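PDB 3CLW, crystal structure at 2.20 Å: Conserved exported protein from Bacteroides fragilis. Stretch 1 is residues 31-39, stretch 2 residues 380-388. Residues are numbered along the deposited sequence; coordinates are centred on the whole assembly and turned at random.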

ATOM      1  N   ALA A  31     -15.886   4.645   5.153  1.00 33.53           N
ATOM      2  CA  ALA A  31     -16.760   5.379   6.078  1.00 33.29           C
ATOM      3  C   ALA A  31     -18.241   5.095   5.741  1.00 33.33           C
ATOM      4  O   ALA A  31     -19.071   4.960   6.644  1.00 33.75           O
ATOM      5  N   PHE A  32     -18.562   4.994   4.452  1.00 33.09           N
ATOM      6  CA  PHE A  32     -19.955   4.765   4.049  1.00 33.21           C
ATOM      7  C   PHE A  32     -20.330   3.306   4.193  1.00 33.03           C
ATOM      8  O   PHE A  32     -21.345   2.999   4.768  1.00 32.74           O
ATOM      9  N   ILE A  33     -19.464   2.420   3.713  1.00 33.22           N
ATOM     10  CA  ILE A  33     -19.719   1.009   3.762  1.00 33.04           C
ATOM     11  C   ILE A  33     -19.838   0.507   5.197  1.00 33.25           C
ATOM     12  O   ILE A  33     -20.742  -0.270   5.513  1.00 33.60           O
ATOM     13  N   GLY A  34     -18.913   0.926   6.057  1.00 32.72           N
ATOM     14  CA  GLY A  34     -18.911   0.458   7.415  1.00 32.71           C
ATOM     15  C   GLY A  34     -20.083   0.953   8.231  1.00 33.32           C
ATOM     16  O   GLY A  34     -20.453   0.341   9.233  1.00 32.50           O
ATOM     17  N   LYS A  35     -20.654   2.073   7.813  1.00 33.91           N
ATOM     18  CA  LYS A  35     -21.756   2.671   8.547  1.00 35.42           C
ATOM     19  C   LYS A  35     -23.126   2.295   7.992  1.00 34.78           C
ATOM     20  O   LYS A  35     -24.043   2.071   8.758  1.00 35.05           O
ATOM     21  N   ASN A  36     -23.226   2.190   6.674  1.00 34.83           N
ATOM     22  CA  ASN A  36     -24.503   2.075   5.985  1.00 35.02           C
ATOM     23  C   ASN A  36     -24.811   0.776   5.279  1.00 35.94           C
ATOM     24  O   ASN A  36     -26.008   0.434   5.134  1.00 36.17           O
ATOM     25  N   TRP A  37     -23.783   0.091   4.753  1.00 34.77           N
ATOM     26  CA  TRP A  37     -24.067  -1.075   3.925  1.00 33.56           C
ATOM     27  C   TRP A  37     -24.693  -2.201   4.762  1.00 34.19           C
ATOM     28  O   TRP A  37     -24.493  -2.241   5.981  1.00 34.06           O
ATOM     29  N   PRO A  38     -25.470  -3.100   4.118  1.00 34.62           N
ATOM     30  CA  PRO A  38     -25.988  -4.309   4.758  1.00 35.27           C
ATOM     31  C   PRO A  38     -24.876  -5.139   5.422  1.00 36.68           C
ATOM     32  O   PRO A  38     -23.809  -5.319   4.845  1.00 37.33           O
ATOM     33  N   GLN A  39     -25.163  -5.647   6.609  1.00 37.84           N
ATOM     34  CA  GLN A  39     -24.237  -6.411   7.432  1.00 39.01           C
ATOM     35  C   GLN A  39     -23.508  -7.473   6.633  1.00 39.37           C
ATOM     36  O   GLN A  39     -22.270  -7.572   6.694  1.00 39.40           O
ATOM     37  N   SER A 380     -25.645   6.217  -5.012  1.00 37.73           N
ATOM     38  CA  SER A 380     -26.402   5.231  -4.262  1.00 36.60           C
ATOM     39  C   SER A 380     -25.461   4.278  -3.527  1.00 35.91           C
ATOM     40  O   SER A 380     -25.853   3.693  -2.539  1.00 34.99           O
ATOM     41  N   LEU A 381     -24.235   4.127  -4.040  1.00 36.14           N
ATOM     42  CA  LEU A 381     -23.183   3.290  -3.410  1.00 35.53           C
ATOM     43  C   LEU A 381     -22.798   3.742  -2.019  1.00 35.26           C
ATOM     44  O   LEU A 381     -22.156   2.966  -1.286  1.00 36.56           O
ATOM     45  N   GLN A 382     -23.183   4.961  -1.628  1.00 34.44           N
ATOM     46  CA  GLN A 382     -23.004   5.387  -0.217  1.00 35.02           C
ATOM     47  C   GLN A 382     -23.839   4.514   0.765  1.00 35.16           C
ATOM     48  O   GLN A 382     -23.520   4.377   1.971  1.00 35.69           O
ATOM     49  N   TYR A 383     -24.872   3.873   0.221  1.00 34.50           N
ATOM     50  CA  TYR A 383     -25.850   3.136   1.023  1.00 34.58           C
ATOM     51  C   TYR A 383     -25.847   1.619   0.865  1.00 34.22           C
ATOM     52  O   TYR A 383     -26.073   0.921   1.835  1.00 34.82           O
ATOM     53  N   ASP A 384     -25.634   1.137  -0.358  1.00 35.09           N
ATOM     54  CA  ASP A 384     -25.719  -0.291  -0.714  1.00 35.97           C
ATOM     55  C   ASP A 384     -25.136  -0.464  -2.126  1.00 35.91           C
ATOM     56  O   ASP A 384     -25.041   0.498  -2.872  1.00 36.08           O
ATOM     57  N   GLY A 385     -24.777  -1.686  -2.512  1.00 36.10           N
ATOM     58  CA  GLY A 385     -24.235  -1.916  -3.843  1.00 36.09           C
ATOM     59  C   GLY A 385     -23.862  -3.370  -3.990  1.00 37.45           C
ATOM     60  O   GLY A 385     -24.107  -4.158  -3.112  1.00 36.33           O
ATOM     61  N   GLU A 386     -23.255  -3.712  -5.117  1.00 39.40           N
ATOM     62  CA  GLU A 386     -22.779  -5.064  -5.408  1.00 41.40           C
ATOM     63  C   GLU A 386     -21.233  -5.110  -5.378  1.00 40.18           C
ATOM     64  O   GLU A 386     -20.561  -4.259  -5.933  1.00 39.13           O
ATOM     65  N   ILE A 387     -20.707  -6.139  -4.733  1.00 40.41           N
ATOM     66  CA  ILE A 387     -19.272  -6.390  -4.628  1.00 40.05           C
ATOM     67  C   ILE A 387     -18.781  -7.190  -5.859  1.00 40.19           C
ATOM     68  O   ILE A 387     -19.332  -8.241  -6.194  1.00 39.54           O
ATOM     69  N   SER A 388     -17.757  -6.675  -6.538  1.00 39.78           N
ATOM     70  CA  SER A 388     -17.144  -7.410  -7.637  1.00 39.71           C
ATOM     71  C   SER A 388     -15.613  -7.482  -7.416  1.00 39.21           C
ATOM     72  O   SER A 388     -14.962  -6.455  -7.311  1.00 39.65           O
TER

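Which polar interactions hold the two stretches together? Two hydrogen bonds do, and both run from a side chain at or just past the end of the first stretch's helix to a backbone carbonyl of the 3-10 segment. The shorter joins Trp37 NE1 to Leu381 O at 2.7 Å, with an N-H...O angle of 152°; the carbonyl lies at the edge of the indole, near its plane, where the N-H can reach it. The other joins Asn36 ND2 to Gln382 O at 3.0 Å and is nearly straight, at 166°. Asn36 points toward the second stretch with chi1 in m, which brings its amide to that carbonyl.

How does the indole of Trp37 fill the space between the stretches? Its CA-to-CB bond points sideways, but with chi1 at -84° (m) and chi2 at 43° the ring end comes nearer to the second stretch, and no other residue here has more of its surface covered by the partner. The backbone at Asp384 and Gly385 lies over one face of the ring; Trp37 CH2 sits 3.4 Å from Gly385 CA. A CB on Gly385 would clash with that same CH2 and with Leu381 CD2, so the bare glycine lets the chain pass close. Around the rest of the ring, Trp37 CZ2 meets Leu381 CD2 at 3.9 Å, and Trp37 CZ3 meets Ile387 CG1 at 4.2 Å. Leu381 is m,t; Ile387 has chi1 in m and chi2 at 148°, between wells.

What does Phe32 contribute, one helical turn before Asn36? It points toward the second stretch with chi1 in m, and its ring offers a face to the side chain of Gln382, which is m,t. Gln382 CG stands 4.0 Å from the centroid of the Phe32 ring, only 17° off the normal, a CH-pi contact; Gln382 CD, the amide carbon, also lies over the face, 3.6 Å from Phe32 CE1. The ring thus packs against both the aliphatic part of the glutamine and its amide, whose NE2 is hydrogen-bonded elsewhere in the structure.

How is the contact finished around Pro38, just beyond the helix? Tyr383 has its CA-to-CB bond directed away (chi1 m), yet its ring atom CD1 comes within 3.7 Å of Asn36 ND2. Its carbonyl takes a CA-H...O contact, with Trp37 CA 3.5 Å from Tyr383 O. Asp384 also starts away, but its t rotamer brings the carboxylate nearer: Asp384 OD1 accepts a hydrogen bond from Gly385 N at 2.8 Å and lies 3.5 Å from Pro38 CD.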

ATOM      1  CB  ALA A  31     -16.467   6.886   6.035  1.00 32.68           C
ATOM      2  CB  PHE A  32     -20.222   5.273   2.628  1.00 32.55           C
ATOM      3  CG  PHE A  32     -20.125   6.754   2.521  1.00 32.64           C
ATOM      4  CD1 PHE A  32     -21.215   7.554   2.878  1.00 32.45           C
ATOM      5  CD2 PHE A  32     -18.921   7.372   2.128  1.00 30.43           C
ATOM      6  CE1 PHE A  32     -21.128   8.949   2.809  1.00 31.03           C
ATOM      7  CE2 PHE A  32     -18.840   8.756   2.041  1.00 29.44           C
ATOM      8  CZ  PHE A  32     -19.942   9.545   2.385  1.00 31.51           C
ATOM      9  CB  ILE A  33     -18.638   0.230   3.007  1.00 32.45           C
ATOM     10  CG1 ILE A  33     -18.723   0.516   1.515  1.00 32.99           C
ATOM     11  CG2 ILE A  33     -18.763  -1.296   3.284  1.00 33.85           C
ATOM     12  CD1 ILE A  33     -17.576  -0.087   0.708  1.00 29.69           C
ATOM     13  CB  LYS A  35     -21.637   4.188   8.592  1.00 35.81           C
ATOM     14  CG  LYS A  35     -22.598   4.827   9.582  1.00 38.86           C
ATOM     15  CD  LYS A  35     -22.508   6.364   9.538  1.00 43.73           C
ATOM     16  CE  LYS A  35     -23.174   6.968  10.800  1.00 48.37           C
ATOM     17  NZ  LYS A  35     -23.700   8.338  10.487  1.00 51.56           N
ATOM     18  CB  ASN A  36     -24.628   3.153   4.914  1.00 34.80           C
ATOM     19  CG  ASN A  36     -24.613   4.538   5.477  1.00 34.11           C
ATOM     20  OD1 ASN A  36     -24.955   4.753   6.646  1.00 36.34           O
ATOM     21  ND2 ASN A  36     -24.272   5.512   4.630  1.00 33.70           N
ATOM     22  CB  TRP A  37     -22.805  -1.549   3.206  1.00 31.91           C
ATOM     23  CG  TRP A  37     -22.558  -0.782   1.940  1.00 31.25           C
ATOM     24  CD1 TRP A  37     -22.669   0.582   1.755  1.00 29.38           C
ATOM     25  CD2 TRP A  37     -22.145  -1.325   0.690  1.00 29.32           C
ATOM     26  NE1 TRP A  37     -22.343   0.906   0.468  1.00 32.40           N
ATOM     27  CE2 TRP A  37     -22.011  -0.244  -0.209  1.00 30.26           C
ATOM     28  CE3 TRP A  37     -21.859  -2.629   0.242  1.00 29.40           C
ATOM     29  CZ2 TRP A  37     -21.624  -0.420  -1.545  1.00 29.83           C
ATOM     30  CZ3 TRP A  37     -21.492  -2.806  -1.074  1.00 30.56           C
ATOM     31  CH2 TRP A  37     -21.362  -1.698  -1.952  1.00 29.82           C
ATOM     32  CB  PRO A  38     -26.593  -5.092   3.583  1.00 34.70           C
ATOM     33  CG  PRO A  38     -26.996  -4.050   2.637  1.00 35.25           C
ATOM     34  CD  PRO A  38     -25.929  -2.983   2.727  1.00 34.12           C
ATOM     35  CB  GLN A  39     -24.995  -7.065   8.599  1.00 39.74           C
ATOM     36  CG  GLN A  39     -24.129  -7.659   9.704  1.00 42.11           C
ATOM     37  CD  GLN A  39     -23.430  -6.607  10.552  1.00 46.53           C
ATOM     38  OE1 GLN A  39     -23.946  -5.503  10.743  1.00 48.96           O
ATOM     39  NE2 GLN A  39     -22.245  -6.945  11.070  1.00 46.50           N
ATOM     40  CB  SER A 380     -27.333   4.439  -5.166  1.00 36.56           C
ATOM     41  OG  SER A 380     -26.560   3.671  -6.059  1.00 37.76           O
ATOM     42  CB  LEU A 381     -21.932   3.171  -4.301  1.00 34.97           C
ATOM     43  CG  LEU A 381     -22.131   2.320  -5.568  1.00 34.71           C
ATOM     44  CD1 LEU A 381     -20.970   2.475  -6.569  1.00 35.15           C
ATOM     45  CD2 LEU A 381     -22.339   0.862  -5.212  1.00 33.30           C
ATOM     46  CB  GLN A 382     -23.305   6.883  -0.049  1.00 34.53           C
ATOM     47  CG  GLN A 382     -22.296   7.772  -0.774  1.00 35.57           C
ATOM     48  CD  GLN A 382     -22.427   9.276  -0.499  1.00 36.84           C
ATOM     49  OE1 GLN A 382     -23.420   9.745   0.053  1.00 39.26           O
ATOM     50  NE2 GLN A 382     -21.401  10.037  -0.888  1.00 39.27           N
ATOM     51  CB  TYR A 383     -27.279   3.704   0.776  1.00 34.02           C
ATOM     52  CG  TYR A 383     -27.311   5.204   0.972  1.00 33.39           C
ATOM     53  CD1 TYR A 383     -27.028   5.766   2.218  1.00 30.94           C
ATOM     54  CD2 TYR A 383     -27.580   6.060  -0.093  1.00 33.43           C
ATOM     55  CE1 TYR A 383     -27.021   7.140   2.390  1.00 34.33           C
ATOM     56  CE2 TYR A 383     -27.583   7.434   0.067  1.00 33.19           C
ATOM     57  CZ  TYR A 383     -27.303   7.968   1.305  1.00 34.81           C
ATOM     58  OH  TYR A 383     -27.314   9.339   1.479  1.00 37.78           O
ATOM     59  CB  ASP A 384     -27.193  -0.729  -0.724  1.00 35.07           C
ATOM     60  CG  ASP A 384     -27.375  -2.224  -0.598  1.00 35.81           C
ATOM     61  OD1 ASP A 384     -26.397  -2.987  -0.710  1.00 37.41           O
ATOM     62  OD2 ASP A 384     -28.530  -2.662  -0.411  1.00 36.45           O
ATOM     63  CB  GLU A 386     -23.279  -5.511  -6.798  1.00 41.04           C
ATOM     64  CG  GLU A 386     -23.059  -6.998  -7.101  1.00 45.28           C
ATOM     65  CD  GLU A 386     -22.981  -7.324  -8.591  1.00 46.49           C
ATOM     66  OE1 GLU A 386     -23.499  -6.548  -9.432  1.00 51.23           O
ATOM     67  OE2 GLU A 386     -22.395  -8.384  -8.924  1.00 51.98           O
ATOM     68  CB  ILE A 387     -18.984  -7.155  -3.310  1.00 39.94           C
ATOM     69  CG1 ILE A 387     -19.413  -6.310  -2.117  1.00 38.84           C
ATOM     70  CG2 ILE A 387     -17.532  -7.564  -3.199  1.00 38.64           C
ATOM     71  CD1 ILE A 387     -19.891  -7.137  -0.959  1.00 37.77           C
ATOM     72  CB  SER A 388     -17.514  -6.682  -8.933  1.00 39.93           C
ATOM     73  OG  SER A 388     -16.890  -7.242 -10.064  1.00 41.81           O
TER